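Local coordinates for homoserine dehydrogenase (Staphylococcus aureus M1064, PDB 4PG7), which catalyses the NAD(P)-dependent interconversion of L-aspartate semialdehyde and L-homoserine in the aspartic acid pathway, a reaction involving hydride transfer, at residues A[107-115]-A[131-139]; A[172-183]-A[267-275]. All coordinates share one frame; numbering follows the deposited sequence.

Contact 1: A[107-115]-A[131-139]; sequences VDWLRTALK and HLKLLEDLA
Two consecutive helices of the Rossmann-type NAD-binding domain pack side by side where Leu135 sits as a knob in the hole bounded by Val107, Leu110, Arg111 and Leu114. The helices run almost parallel, 13° apart with their axes 9.5 Å from each other, as expected of successive beta-alpha-beta crossovers through neighbouring strands 95-98, 119-122 and 146-147. Leu135 CD2 fills the hole, 3.8 Å from Leu114 CD1 and 3.9 Å from Leu110 CB. Leu114 divides its branches, CD1 resting on the Leu135 carbonyl oxygen O at 3.6 Å and CD2 approaching Ala139 CB at 3.8 Å. Leu138 has CG anti to its backbone N (chi1 -161°), which brings CD2 against the neighbouring helix, 3.6 Å from Arg111 CA. The Arg111 side chain crosses Leu134 at about a right angle, and its NE comes 3.8 Å from Leu134 CD1, a van der Waals contact. No hydrogen bond joins the segments; dispersion and shape carry the 453 Å² interface. Inward, Leu110 and Leu114 lie on Val120 of strand 119-122 and Leu135 and Ala139 on Leu146 of strand 146-147, while helix 220-234 meets segment 131-139 elsewhere, Ile228 and Tyr231 touching Leu132.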
ATOM      1  N   VAL A 107     -14.635  -7.547 -26.414  1.00 42.48           N
ATOM      2  CA  VAL A 107     -13.758  -8.680 -26.102  1.00 43.66           C
ATOM      3  C   VAL A 107     -13.390  -9.484 -27.360  1.00 44.69           C
ATOM      4  O   VAL A 107     -12.241  -9.899 -27.509  1.00 44.56           O
ATOM      5  CB  VAL A 107     -14.351  -9.594 -25.004  1.00 42.82           C
ATOM      6  CG1 VAL A 107     -13.542 -10.875 -24.872  1.00 44.45           C
ATOM      7  CG2 VAL A 107     -14.347  -8.860 -23.676  1.00 42.56           C
ATOM      8  N   ASP A 108     -14.351  -9.680 -28.256  1.00 46.51           N
ATOM      9  CA  ASP A 108     -14.083 -10.359 -29.533  1.00 49.83           C
ATOM     10  C   ASP A 108     -13.072  -9.593 -30.395  1.00 48.16           C
ATOM     11  O   ASP A 108     -12.233 -10.208 -31.051  1.00 48.17           O
ATOM     12  CB  ASP A 108     -15.378 -10.584 -30.319  1.00 53.95           C
ATOM     13  CG  ASP A 108     -16.279 -11.650 -29.689  1.00 59.85           C
ATOM     14  OD1 ASP A 108     -15.768 -12.567 -28.987  1.00 62.92           O
ATOM     15  OD2 ASP A 108     -17.510 -11.571 -29.906  1.00 65.77           O
ATOM     16  N   TRP A 109     -13.143  -8.261 -30.373  1.00 45.67           N
ATOM     17  CA  TRP A 109     -12.150  -7.443 -31.046  1.00 45.32           C
ATOM     18  C   TRP A 109     -10.765  -7.755 -30.512  1.00 45.23           C
ATOM     19  O   TRP A 109      -9.812  -7.897 -31.279  1.00 45.03           O
ATOM     20  CB  TRP A 109     -12.415  -5.947 -30.847  1.00 44.95           C
ATOM     21  CG  TRP A 109     -13.687  -5.458 -31.437  1.00 44.10           C
ATOM     22  CD1 TRP A 109     -14.513  -6.130 -32.275  1.00 45.34           C
ATOM     23  CD2 TRP A 109     -14.256  -4.160 -31.259  1.00 43.57           C
ATOM     24  NE1 TRP A 109     -15.572  -5.332 -32.627  1.00 46.59           N
ATOM     25  CE2 TRP A 109     -15.440  -4.119 -32.010  1.00 44.33           C
ATOM     26  CE3 TRP A 109     -13.891  -3.034 -30.511  1.00 43.38           C
ATOM     27  CZ2 TRP A 109     -16.263  -2.993 -32.053  1.00 44.99           C
ATOM     28  CZ3 TRP A 109     -14.716  -1.914 -30.548  1.00 43.70           C
ATOM     29  CH2 TRP A 109     -15.885  -1.903 -31.320  1.00 42.71           C
ATOM     30  N   LEU A 110     -10.656  -7.858 -29.192  1.00 45.54           N
ATOM     31  CA  LEU A 110      -9.358  -8.094 -28.566  1.00 45.26           C
ATOM     32  C   LEU A 110      -8.860  -9.516 -28.852  1.00 46.09           C
ATOM     33  O   LEU A 110      -7.662  -9.719 -29.089  1.00 46.45           O
ATOM     34  CB  LEU A 110      -9.412  -7.807 -27.071  1.00 42.78           C
ATOM     35  CG  LEU A 110      -9.876  -6.390 -26.702  1.00 42.95           C
ATOM     36  CD1 LEU A 110      -9.856  -6.220 -25.192  1.00 42.20           C
ATOM     37  CD2 LEU A 110      -9.040  -5.307 -27.359  1.00 42.66           C
ATOM     38  N   ARG A 111      -9.773 -10.481 -28.879  1.00 46.94           N
ATOM     39  CA  ARG A 111      -9.425 -11.859 -29.255  1.00 48.40           C
ATOM     40  C   ARG A 111      -8.840 -11.896 -30.668  1.00 47.92           C
ATOM     41  O   ARG A 111      -7.834 -12.563 -30.929  1.00 48.30           O
ATOM     42  CB  ARG A 111     -10.657 -12.765 -29.188  1.00 51.61           C
ATOM     43  CG  ARG A 111     -11.182 -12.992 -27.769  1.00 54.40           C
ATOM     44  CD  ARG A 111     -12.589 -13.581 -27.739  1.00 57.47           C
ATOM     45  NE  ARG A 111     -12.562 -15.035 -27.626  1.00 61.92           N
ATOM     46  CZ  ARG A 111     -12.512 -15.879 -28.653  1.00 67.59           C
ATOM     47  NH1 ARG A 111     -12.501 -15.445 -29.910  1.00 71.05           N
ATOM     48  NH2 ARG A 111     -12.483 -17.181 -28.421  1.00 70.75           N
ATOM     49  N   THR A 112      -9.487 -11.191 -31.585  1.00 46.16           N
ATOM     50  CA  THR A 112      -9.005 -11.126 -32.960  1.00 47.10           C
ATOM     51  C   THR A 112      -7.605 -10.498 -33.027  1.00 45.78           C
ATOM     52  O   THR A 112      -6.718 -11.024 -33.706  1.00 48.65           O
ATOM     53  CB  THR A 112      -9.993 -10.363 -33.847  1.00 46.40           C
ATOM     54  OG1 THR A 112     -11.260 -11.029 -33.804  1.00 45.47           O
ATOM     55  CG2 THR A 112      -9.497 -10.296 -35.287  1.00 47.96           C
ATOM     56  N   ALA A 113      -7.414  -9.385 -32.330  1.00 43.30           N
ATOM     57  CA  ALA A 113      -6.125  -8.695 -32.316  1.00 44.15           C
ATOM     58  C   ALA A 113      -5.003  -9.635 -31.873  1.00 45.52           C
ATOM     59  O   ALA A 113      -3.943  -9.707 -32.519  1.00 46.55           O
ATOM     60  CB  ALA A 113      -6.177  -7.473 -31.410  1.00 40.43           C
ATOM     61  N   LEU A 114      -5.255 -10.372 -30.795  1.00 45.15           N
ATOM     62  CA  LEU A 114      -4.273 -11.298 -30.246  1.00 45.87           C
ATOM     63  C   LEU A 114      -3.988 -12.452 -31.214  1.00 48.60           C
ATOM     64  O   LEU A 114      -2.827 -12.850 -31.389  1.00 47.45           O
ATOM     65  CB  LEU A 114      -4.731 -11.834 -28.885  1.00 44.64           C
ATOM     66  CG  LEU A 114      -4.858 -10.801 -27.766  1.00 43.54           C
ATOM     67  CD1 LEU A 114      -5.667 -11.353 -26.604  1.00 43.82           C
ATOM     68  CD2 LEU A 114      -3.491 -10.330 -27.282  1.00 43.58           C
ATOM     69  N   LYS A 115      -5.040 -12.971 -31.846  1.00 50.50           N
ATOM     70  CA  LYS A 115      -4.896 -14.011 -32.857  1.00 52.54           C
ATOM     71  C   LYS A 115      -4.098 -13.505 -34.056  1.00 53.40           C
ATOM     72  O   LYS A 115      -3.386 -14.278 -34.706  1.00 54.68           O
ATOM     73  CB  LYS A 115      -6.264 -14.536 -33.304  1.00 55.07           C
ATOM     74  CG  LYS A 115      -6.912 -15.466 -32.289  1.00 57.62           C
ATOM     75  CD  LYS A 115      -8.356 -15.784 -32.641  1.00 59.92           C
ATOM     76  CE  LYS A 115      -8.904 -16.829 -31.692  1.00 63.51           C
ATOM     77  NZ  LYS A 115     -10.279 -17.285 -32.032  1.00 66.55           N
ATOM     78  N   HIS A 131     -13.030 -12.703 -18.488  1.00 41.33           N
ATOM     79  CA  HIS A 131     -12.502 -12.045 -19.661  1.00 42.73           C
ATOM     80  C   HIS A 131     -10.980 -11.932 -19.624  1.00 42.66           C
ATOM     81  O   HIS A 131     -10.312 -12.221 -20.623  1.00 41.97           O
ATOM     82  CB  HIS A 131     -13.190 -10.680 -19.817  1.00 42.43           C
ATOM     83  CG  HIS A 131     -14.685 -10.787 -19.837  1.00 44.21           C
ATOM     84  ND1 HIS A 131     -15.493 -10.262 -18.851  1.00 44.43           N
ATOM     85  CD2 HIS A 131     -15.510 -11.450 -20.679  1.00 44.47           C
ATOM     86  CE1 HIS A 131     -16.755 -10.548 -19.109  1.00 44.40           C
ATOM     87  NE2 HIS A 131     -16.792 -11.277 -20.210  1.00 46.78           N
ATOM     88  N   LEU A 132     -10.436 -11.499 -18.492  1.00 40.57           N
ATOM     89  CA  LEU A 132      -8.992 -11.325 -18.359  1.00 42.20           C
ATOM     90  C   LEU A 132      -8.255 -12.650 -18.501  1.00 44.26           C
ATOM     91  O   LEU A 132      -7.153 -12.697 -19.053  1.00 45.62           O
ATOM     92  CB  LEU A 132      -8.630 -10.690 -17.018  1.00 41.51           C
ATOM     93  CG  LEU A 132      -9.132  -9.262 -16.790  1.00 42.49           C
ATOM     94  CD1 LEU A 132      -8.860  -8.844 -15.345  1.00 41.84           C
ATOM     95  CD2 LEU A 132      -8.507  -8.278 -17.779  1.00 43.23           C
ATOM     96  N   LYS A 133      -8.872 -13.712 -18.000  1.00 44.09           N
ATOM     97  CA  LYS A 133      -8.295 -15.039 -18.058  1.00 47.03           C
ATOM     98  C   LYS A 133      -8.152 -15.488 -19.507  1.00 48.06           C
ATOM     99  O   LYS A 133      -7.055 -15.856 -19.940  1.00 48.26           O
ATOM    100  CB  LYS A 133      -9.172 -16.017 -17.279  1.00 47.16           C
ATOM    101  CG  LYS A 133      -8.837 -17.480 -17.468  1.00 52.26           C
ATOM    102  CD  LYS A 133      -7.399 -17.792 -17.100  1.00 55.71           C
ATOM    103  CE  LYS A 133      -7.199 -19.295 -16.915  1.00 59.88           C
ATOM    104  NZ  LYS A 133      -5.758 -19.669 -17.011  1.00 62.22           N
ATOM    105  N   LEU A 134      -9.264 -15.460 -20.238  1.00 48.01           N
ATOM    106  CA  LEU A 134      -9.274 -15.920 -21.620  1.00 50.07           C
ATOM    107  C   LEU A 134      -8.362 -15.052 -22.498  1.00 49.11           C
ATOM    108  O   LEU A 134      -7.728 -15.570 -23.406  1.00 50.05           O
ATOM    109  CB  LEU A 134     -10.713 -16.009 -22.172  1.00 52.38           C
ATOM    110  CG  LEU A 134     -11.440 -14.774 -22.719  1.00 54.07           C
ATOM    111  CD1 LEU A 134     -11.099 -14.471 -24.189  1.00 56.24           C
ATOM    112  CD2 LEU A 134     -12.934 -14.992 -22.589  1.00 54.60           C
ATOM    113  N   LEU A 135      -8.284 -13.749 -22.228  1.00 44.95           N
ATOM    114  CA  LEU A 135      -7.391 -12.883 -22.993  1.00 44.49           C
ATOM    115  C   LEU A 135      -5.916 -13.130 -22.658  1.00 45.44           C
ATOM    116  O   LEU A 135      -5.067 -13.165 -23.562  1.00 42.46           O
ATOM    117  CB  LEU A 135      -7.759 -11.390 -22.828  1.00 43.41           C
ATOM    118  CG  LEU A 135      -9.106 -10.996 -23.444  1.00 42.65           C
ATOM    119  CD1 LEU A 135      -9.559  -9.625 -22.981  1.00 42.56           C
ATOM    120  CD2 LEU A 135      -9.033 -11.037 -24.970  1.00 45.55           C
ATOM    121  N   GLU A 136      -5.601 -13.290 -21.372  1.00 45.75           N
ATOM    122  CA  GLU A 136      -4.231 -13.602 -20.968  1.00 48.95           C
ATOM    123  C   GLU A 136      -3.711 -14.910 -21.613  1.00 49.01           C
ATOM    124  O   GLU A 136      -2.560 -14.959 -22.058  1.00 47.09           O
ATOM    125  CB  GLU A 136      -4.113 -13.683 -19.446  1.00 53.01           C
ATOM    126  CG  GLU A 136      -4.070 -12.317 -18.775  1.00 55.70           C
ATOM    127  CD  GLU A 136      -3.645 -12.391 -17.324  1.00 59.35           C
ATOM    128  OE1 GLU A 136      -4.421 -12.940 -16.499  1.00 60.96           O
ATOM    129  OE2 GLU A 136      -2.530 -11.888 -17.024  1.00 59.93           O
ATOM    130  N   ASP A 137      -4.560 -15.940 -21.669  1.00 48.70           N
ATOM    131  CA  ASP A 137      -4.179 -17.240 -22.245  1.00 52.83           C
ATOM    132  C   ASP A 137      -3.967 -17.111 -23.753  1.00 54.77           C
ATOM    133  O   ASP A 137      -3.027 -17.674 -24.320  1.00 53.20           O
ATOM    134  CB  ASP A 137      -5.275 -18.294 -22.031  1.00 54.60           C
ATOM    135  CG  ASP A 137      -5.445 -18.713 -20.579  1.00 54.42           C
ATOM    136  OD1 ASP A 137      -4.585 -18.397 -19.732  1.00 54.67           O
ATOM    137  OD2 ASP A 137      -6.464 -19.372 -20.293  1.00 55.81           O
ATOM    138  N   LEU A 138      -4.872 -16.379 -24.391  1.00 54.79           N
ATOM    139  CA  LEU A 138      -4.834 -16.185 -25.829  1.00 56.38           C
ATOM    140  C   LEU A 138      -3.586 -15.385 -26.210  1.00 55.28           C
ATOM    141  O   LEU A 138      -2.936 -15.682 -27.214  1.00 55.64           O
ATOM    142  CB  LEU A 138      -6.117 -15.489 -26.289  1.00 55.47           C
ATOM    143  CG  LEU A 138      -6.520 -15.563 -27.755  1.00 58.36           C
ATOM    144  CD1 LEU A 138      -6.583 -16.993 -28.280  1.00 58.56           C
ATOM    145  CD2 LEU A 138      -7.864 -14.869 -27.928  1.00 58.52           C
ATOM    146  N   ALA A 139      -3.224 -14.416 -25.377  1.00 52.04           N
ATOM    147  CA  ALA A 139      -2.001 -13.645 -25.583  1.00 53.19           C
ATOM    148  C   ALA A 139      -0.741 -14.525 -25.497  1.00 54.92           C
ATOM    149  O   ALA A 139       0.089 -14.520 -26.419  1.00 53.77           O
ATOM    150  CB  ALA A 139      -1.914 -12.514 -24.584  1.00 51.81           C
TER

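Contact 2: A[172-183]-A[267-275]; sequences SKFMGILNGTSN and KLIGKGIYE
Antiparallel pairing of strands 172-177 and 267-275, within the mixed sheet of the homoserine dehydrogenase domain, places three glycines where Phe174 and Leu178 need room. Phe174 and Gly272 form a hydrogen-bonded pair, as do Gly176 and Gly270; Gly176 N reaches Gly270 O at 2.8 Å in the carbonyl plane, though the bond is bent, with an N-H...O angle of 144°. Phe174 CG occupies the position between backbone N and carbonyl carbon (chi1 68°), folding the ring back over the partner strand. Gly272 N sits 3.5 Å above the ring plane, over its centre, and Gly272 CA makes a CH-pi contact 4.0 Å from the Phe174 centroid. On the other face, Lys173 lies alongside Ile273, and Met175 alongside Lys271, with Met175 CG 3.9 Å from Lys271 CD. Lys173 and Lys271 both form salt bridges with Glu444, which probably offsets their like charges. Asn179 N-caps the following helix through OD1, which accepts from Ser182 N at 3.0 Å. Beyond the Gly176-Gly270 pair, water takes over from direct pairing: one molecule links Leu178 N to Leu268 O, while Asn183, its ND2 bonded to Asp299 O, accepts at OD1 from another, 2.8 Å away, that takes the Leu268 N-H.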
ATOM      1  N   SER A 172      -4.601 -15.311   1.784  1.00 42.41           N
ATOM      2  CA  SER A 172      -5.770 -16.109   2.146  1.00 42.27           C
ATOM      3  C   SER A 172      -7.065 -15.295   2.243  1.00 38.43           C
ATOM      4  O   SER A 172      -8.166 -15.841   2.156  1.00 35.93           O
ATOM      5  CB  SER A 172      -5.516 -16.809   3.475  1.00 44.86           C
ATOM      6  OG  SER A 172      -5.467 -15.875   4.536  1.00 47.78           O
ATOM      7  N   LYS A 173      -6.943 -13.988   2.430  1.00 35.13           N
ATOM      8  CA  LYS A 173      -8.120 -13.145   2.607  1.00 33.50           C
ATOM      9  C   LYS A 173      -7.780 -11.703   2.243  1.00 31.18           C
ATOM     10  O   LYS A 173      -6.676 -11.241   2.490  1.00 30.29           O
ATOM     11  CB  LYS A 173      -8.638 -13.242   4.051  1.00 33.82           C
ATOM     12  CG  LYS A 173      -9.817 -12.327   4.396  1.00 32.17           C
ATOM     13  CD  LYS A 173     -10.310 -12.602   5.811  1.00 34.26           C
ATOM     14  CE  LYS A 173     -11.427 -11.653   6.209  1.00 34.64           C
ATOM     15  NZ  LYS A 173     -11.768 -11.744   7.656  1.00 35.67           N
ATOM     16  N   PHE A 174      -8.727 -11.009   1.628  1.00 30.96           N
ATOM     17  CA  PHE A 174      -8.638  -9.558   1.520  1.00 29.31           C
ATOM     18  C   PHE A 174      -9.949  -8.931   1.900  1.00 28.74           C
ATOM     19  O   PHE A 174     -11.008  -9.525   1.719  1.00 28.68           O
ATOM     20  CB  PHE A 174      -8.224  -9.116   0.110  1.00 29.72           C
ATOM     21  CG  PHE A 174      -9.261  -9.377  -0.951  1.00 29.63           C
ATOM     22  CD1 PHE A 174     -10.300  -8.468  -1.171  1.00 29.85           C
ATOM     23  CD2 PHE A 174      -9.190 -10.489  -1.752  1.00 30.51           C
ATOM     24  CE1 PHE A 174     -11.256  -8.689  -2.143  1.00 29.72           C
ATOM     25  CE2 PHE A 174     -10.143 -10.714  -2.737  1.00 31.51           C
ATOM     26  CZ  PHE A 174     -11.182  -9.828  -2.926  1.00 30.40           C
ATOM     27  N   MET A 175      -9.864  -7.716   2.426  1.00 28.35           N
ATOM     28  CA  MET A 175     -11.031  -6.889   2.707  1.00 28.12           C
ATOM     29  C   MET A 175     -10.730  -5.506   2.179  1.00 27.51           C
ATOM     30  O   MET A 175      -9.646  -4.973   2.429  1.00 26.62           O
ATOM     31  CB  MET A 175     -11.277  -6.771   4.208  1.00 28.65           C
ATOM     32  CG  MET A 175     -11.617  -8.061   4.888  1.00 31.28           C
ATOM     33  SD  MET A 175     -12.075  -7.740   6.588  1.00 34.60           S
ATOM     34  CE  MET A 175     -10.522  -7.330   7.336  1.00 35.09           C
ATOM     35  N   GLY A 176     -11.691  -4.905   1.496  1.00 26.37           N
ATOM     36  CA  GLY A 176     -11.457  -3.627   0.916  1.00 25.80           C
ATOM     37  C   GLY A 176     -12.604  -2.669   0.957  1.00 26.50           C
ATOM     38  O   GLY A 176     -13.779  -3.072   0.966  1.00 27.28           O
ATOM     39  N   ILE A 177     -12.249  -1.386   0.991  1.00 25.43           N
ATOM     40  CA  ILE A 177     -13.183  -0.310   0.733  1.00 25.23           C
ATOM     41  C   ILE A 177     -12.926   0.049  -0.719  1.00 26.38           C
ATOM     42  O   ILE A 177     -11.852   0.546  -1.027  1.00 25.32           O
ATOM     43  CB  ILE A 177     -12.955   0.860   1.697  1.00 25.40           C
ATOM     44  CG1 ILE A 177     -13.315   0.401   3.115  1.00 24.63           C
ATOM     45  CG2 ILE A 177     -13.749   2.084   1.256  1.00 24.89           C
ATOM     46  CD1 ILE A 177     -12.833   1.298   4.241  1.00 25.12           C
ATOM     47  N   LEU A 178     -13.877  -0.300  -1.601  1.00 26.52           N
ATOM     48  CA  LEU A 178     -13.620  -0.380  -3.024  1.00 29.71           C
ATOM     49  C   LEU A 178     -14.481   0.531  -3.865  1.00 30.95           C
ATOM     50  O   LEU A 178     -14.398   0.499  -5.095  1.00 35.75           O
ATOM     51  CB  LEU A 178     -13.779  -1.810  -3.533  1.00 29.77           C
ATOM     52  CG  LEU A 178     -12.862  -2.828  -2.856  1.00 32.02           C
ATOM     53  CD1 LEU A 178     -13.158  -4.221  -3.385  1.00 33.58           C
ATOM     54  CD2 LEU A 178     -11.404  -2.482  -3.094  1.00 33.56           C
ATOM     55  N   ASN A 179     -15.272   1.369  -3.218  1.00 29.47           N
ATOM     56  CA  ASN A 179     -16.104   2.293  -3.949  1.00 29.09           C
ATOM     57  C   ASN A 179     -16.067   3.611  -3.190  1.00 26.49           C
ATOM     58  O   ASN A 179     -16.530   3.694  -2.061  1.00 26.34           O
ATOM     59  CB  ASN A 179     -17.527   1.717  -4.064  1.00 28.68           C
ATOM     60  CG  ASN A 179     -18.465   2.651  -4.800  1.00 29.08           C
ATOM     61  OD1 ASN A 179     -19.333   3.281  -4.203  1.00 28.18           O
ATOM     62  ND2 ASN A 179     -18.255   2.772  -6.101  1.00 28.16           N
ATOM     63  N   GLY A 180     -15.504   4.635  -3.815  1.00 26.43           N
ATOM     64  CA  GLY A 180     -15.339   5.957  -3.191  1.00 26.13           C
ATOM     65  C   GLY A 180     -16.653   6.609  -2.794  1.00 26.10           C
ATOM     66  O   GLY A 180     -16.770   7.197  -1.721  1.00 25.09           O
ATOM     67  N   THR A 181     -17.650   6.501  -3.663  1.00 27.38           N
ATOM     68  CA  THR A 181     -18.937   7.184  -3.433  1.00 28.34           C
ATOM     69  C   THR A 181     -19.680   6.645  -2.217  1.00 27.38           C
ATOM     70  O   THR A 181     -20.190   7.427  -1.402  1.00 26.01           O
ATOM     71  CB  THR A 181     -19.834   7.069  -4.680  1.00 30.69           C
ATOM     72  OG1 THR A 181     -19.198   7.758  -5.767  1.00 33.58           O
ATOM     73  CG2 THR A 181     -21.200   7.669  -4.415  1.00 32.07           C
ATOM     74  N   SER A 182     -19.734   5.321  -2.085  1.00 25.24           N
ATOM     75  CA  SER A 182     -20.388   4.732  -0.922  1.00 26.31           C
ATOM     76  C   SER A 182     -19.663   5.028   0.366  1.00 23.71           C
ATOM     77  O   SER A 182     -20.278   5.267   1.381  1.00 23.35           O
ATOM     78  CB  SER A 182     -20.488   3.224  -1.033  1.00 27.16           C
ATOM     79  OG  SER A 182     -21.477   2.850  -1.958  1.00 35.02           O
ATOM     80  N   ASN A 183     -18.336   4.981   0.329  1.00 23.85           N
ATOM     81  CA  ASN A 183     -17.575   5.310   1.504  1.00 22.50           C
ATOM     82  C   ASN A 183     -17.764   6.762   1.885  1.00 22.36           C
ATOM     83  O   ASN A 183     -17.893   7.081   3.074  1.00 22.95           O
ATOM     84  CB  ASN A 183     -16.098   5.017   1.313  1.00 22.07           C
ATOM     85  CG  ASN A 183     -15.393   4.848   2.630  1.00 22.85           C
ATOM     86  OD1 ASN A 183     -15.867   4.090   3.496  1.00 23.93           O
ATOM     87  ND2 ASN A 183     -14.269   5.530   2.811  1.00 21.99           N
ATOM     88  N   LYS A 267     -18.645   0.253   7.274  1.00 21.46           N
ATOM     89  CA  LYS A 267     -18.068   0.468   5.943  1.00 22.67           C
ATOM     90  C   LYS A 267     -18.731  -0.508   4.998  1.00 22.98           C
ATOM     91  O   LYS A 267     -19.188  -1.580   5.424  1.00 23.42           O
ATOM     92  CB  LYS A 267     -16.539   0.208   5.930  1.00 22.22           C
ATOM     93  CG  LYS A 267     -15.747   0.976   6.991  1.00 22.84           C
ATOM     94  CD  LYS A 267     -15.610   2.443   6.639  1.00 23.03           C
ATOM     95  CE  LYS A 267     -14.797   3.176   7.685  1.00 25.55           C
ATOM     96  NZ  LYS A 267     -14.633   4.598   7.316  1.00 27.40           N
ATOM     97  N   LEU A 268     -18.763  -0.158   3.715  1.00 23.45           N
ATOM     98  CA  LEU A 268     -19.105  -1.124   2.686  1.00 24.12           C
ATOM     99  C   LEU A 268     -17.822  -1.863   2.353  1.00 24.47           C
ATOM    100  O   LEU A 268     -16.883  -1.264   1.793  1.00 25.91           O
ATOM    101  CB  LEU A 268     -19.681  -0.468   1.448  1.00 24.19           C
ATOM    102  CG  LEU A 268     -20.151  -1.456   0.356  1.00 24.63           C
ATOM    103  CD1 LEU A 268     -21.417  -2.167   0.794  1.00 25.59           C
ATOM    104  CD2 LEU A 268     -20.386  -0.753  -0.965  1.00 24.80           C
ATOM    105  N   ILE A 269     -17.776  -3.143   2.702  1.00 23.66           N
ATOM    106  CA  ILE A 269     -16.576  -3.969   2.554  1.00 24.96           C
ATOM    107  C   ILE A 269     -16.759  -5.025   1.465  1.00 25.50           C
ATOM    108  O   ILE A 269     -17.761  -5.742   1.446  1.00 25.73           O
ATOM    109  CB  ILE A 269     -16.251  -4.676   3.861  1.00 26.04           C
ATOM    110  CG1 ILE A 269     -15.920  -3.651   4.973  1.00 25.33           C
ATOM    111  CG2 ILE A 269     -15.094  -5.681   3.712  1.00 27.50           C
ATOM    112  CD1 ILE A 269     -14.673  -2.863   4.741  1.00 25.74           C
ATOM    113  N   GLY A 270     -15.797  -5.080   0.547  1.00 24.88           N
ATOM    114  CA  GLY A 270     -15.707  -6.139  -0.434  1.00 24.78           C
ATOM    115  C   GLY A 270     -14.650  -7.085   0.071  1.00 26.68           C
ATOM    116  O   GLY A 270     -13.532  -6.675   0.442  1.00 26.50           O
ATOM    117  N   LYS A 271     -15.010  -8.355   0.142  1.00 27.44           N
ATOM    118  CA  LYS A 271     -14.210  -9.345   0.852  1.00 28.52           C
ATOM    119  C   LYS A 271     -14.067 -10.569  -0.021  1.00 29.70           C
ATOM    120  O   LYS A 271     -15.038 -10.999  -0.651  1.00 30.45           O
ATOM    121  CB  LYS A 271     -14.957  -9.705   2.120  1.00 29.54           C
ATOM    122  CG  LYS A 271     -14.210 -10.525   3.107  1.00 32.43           C
ATOM    123  CD  LYS A 271     -14.796 -10.343   4.512  1.00 34.44           C
ATOM    124  CE  LYS A 271     -16.168 -10.971   4.697  1.00 34.61           C
ATOM    125  NZ  LYS A 271     -16.740 -10.581   6.039  1.00 35.75           N
ATOM    126  N   GLY A 272     -12.870 -11.139  -0.036  1.00 29.67           N
ATOM    127  CA  GLY A 272     -12.650 -12.443  -0.630  1.00 32.15           C
ATOM    128  C   GLY A 272     -11.861 -13.318   0.318  1.00 33.89           C
ATOM    129  O   GLY A 272     -10.779 -12.925   0.775  1.00 34.13           O
ATOM    130  N   ILE A 273     -12.411 -14.494   0.618  1.00 35.96           N
ATOM    131  CA  ILE A 273     -11.772 -15.487   1.489  1.00 38.40           C
ATOM    132  C   ILE A 273     -11.525 -16.764   0.678  1.00 41.85           C
ATOM    133  O   ILE A 273     -12.450 -17.315   0.095  1.00 38.76           O
ATOM    134  CB  ILE A 273     -12.667 -15.810   2.703  1.00 39.83           C
ATOM    135  CG1 ILE A 273     -12.987 -14.533   3.493  1.00 39.44           C
ATOM    136  CG2 ILE A 273     -11.985 -16.836   3.600  1.00 41.81           C
ATOM    137  CD1 ILE A 273     -14.060 -14.696   4.554  1.00 42.19           C
ATOM    138  N   TYR A 274     -10.273 -17.205   0.628  1.00 46.04           N
ATOM    139  CA  TYR A 274      -9.879 -18.361  -0.162  1.00 52.27           C
ATOM    140  C   TYR A 274      -9.584 -19.495   0.802  1.00 56.15           C
ATOM    141  O   TYR A 274      -8.542 -19.496   1.439  1.00 54.60           O
ATOM    142  CB  TYR A 274      -8.640 -18.028  -0.992  1.00 56.05           C
ATOM    143  CG  TYR A 274      -8.170 -19.090  -1.975  1.00 61.88           C
ATOM    144  CD1 TYR A 274      -9.070 -19.937  -2.623  1.00 64.45           C
ATOM    145  CD2 TYR A 274      -6.822 -19.196  -2.309  1.00 64.26           C
ATOM    146  CE1 TYR A 274      -8.631 -20.877  -3.542  1.00 65.79           C
ATOM    147  CE2 TYR A 274      -6.378 -20.127  -3.230  1.00 67.57           C
ATOM    148  CZ  TYR A 274      -7.287 -20.970  -3.841  1.00 67.85           C
ATOM    149  OH  TYR A 274      -6.846 -21.902  -4.751  1.00 72.73           O
ATOM    150  N   GLU A 275     -10.527 -20.429   0.914  1.00 60.29           N
ATOM    151  CA  GLU A 275     -10.440 -21.573   1.838  1.00 64.68           C
ATOM    152  C   GLU A 275     -10.729 -22.869   1.078  1.00 65.70           C
ATOM    153  O   GLU A 275     -11.727 -22.959   0.361  1.00 64.14           O
ATOM    154  CB  GLU A 275     -11.443 -21.433   2.998  1.00 63.54           C
ATOM    155  CG  GLU A 275     -11.049 -20.426   4.070  1.00 65.23           C
TER
HETATM  156  O   HOH W   1     -16.519  -1.057  -0.924  1.00 24.25           O
HETATM  157  O   HOH W   2     -16.731   5.602   5.620  1.00 23.93           O
HETATM  158  O   HOH W   3     -17.331   1.873   2.559  1.00 27.32           O

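In the fold
Contact 1 belongs to the nucleotide-binding domain and is partly buried, its centre about 21 Å from that of the chain; contact 2 lies nearer the middle, its centre about 8 Å from that of the chain, with no fully exposed residue among those touching. The centres of contact 1 and contact 2 are about 28 Å apart, and the two do not touch. They hold different secondary elements, yet helix 220-234 borders both, receiving Leu132, on segment 131-139 but not in contact 1 itself, and Phe174 and Leu178 of contact 2. The chemistry follows the backbone: paired helices satisfy their own amides and meet through aliphatic side chains, whereas paired strands exchange five main-chain hydrogen bonds and, beyond the pairing, waters bridge loop and helix to Leu268.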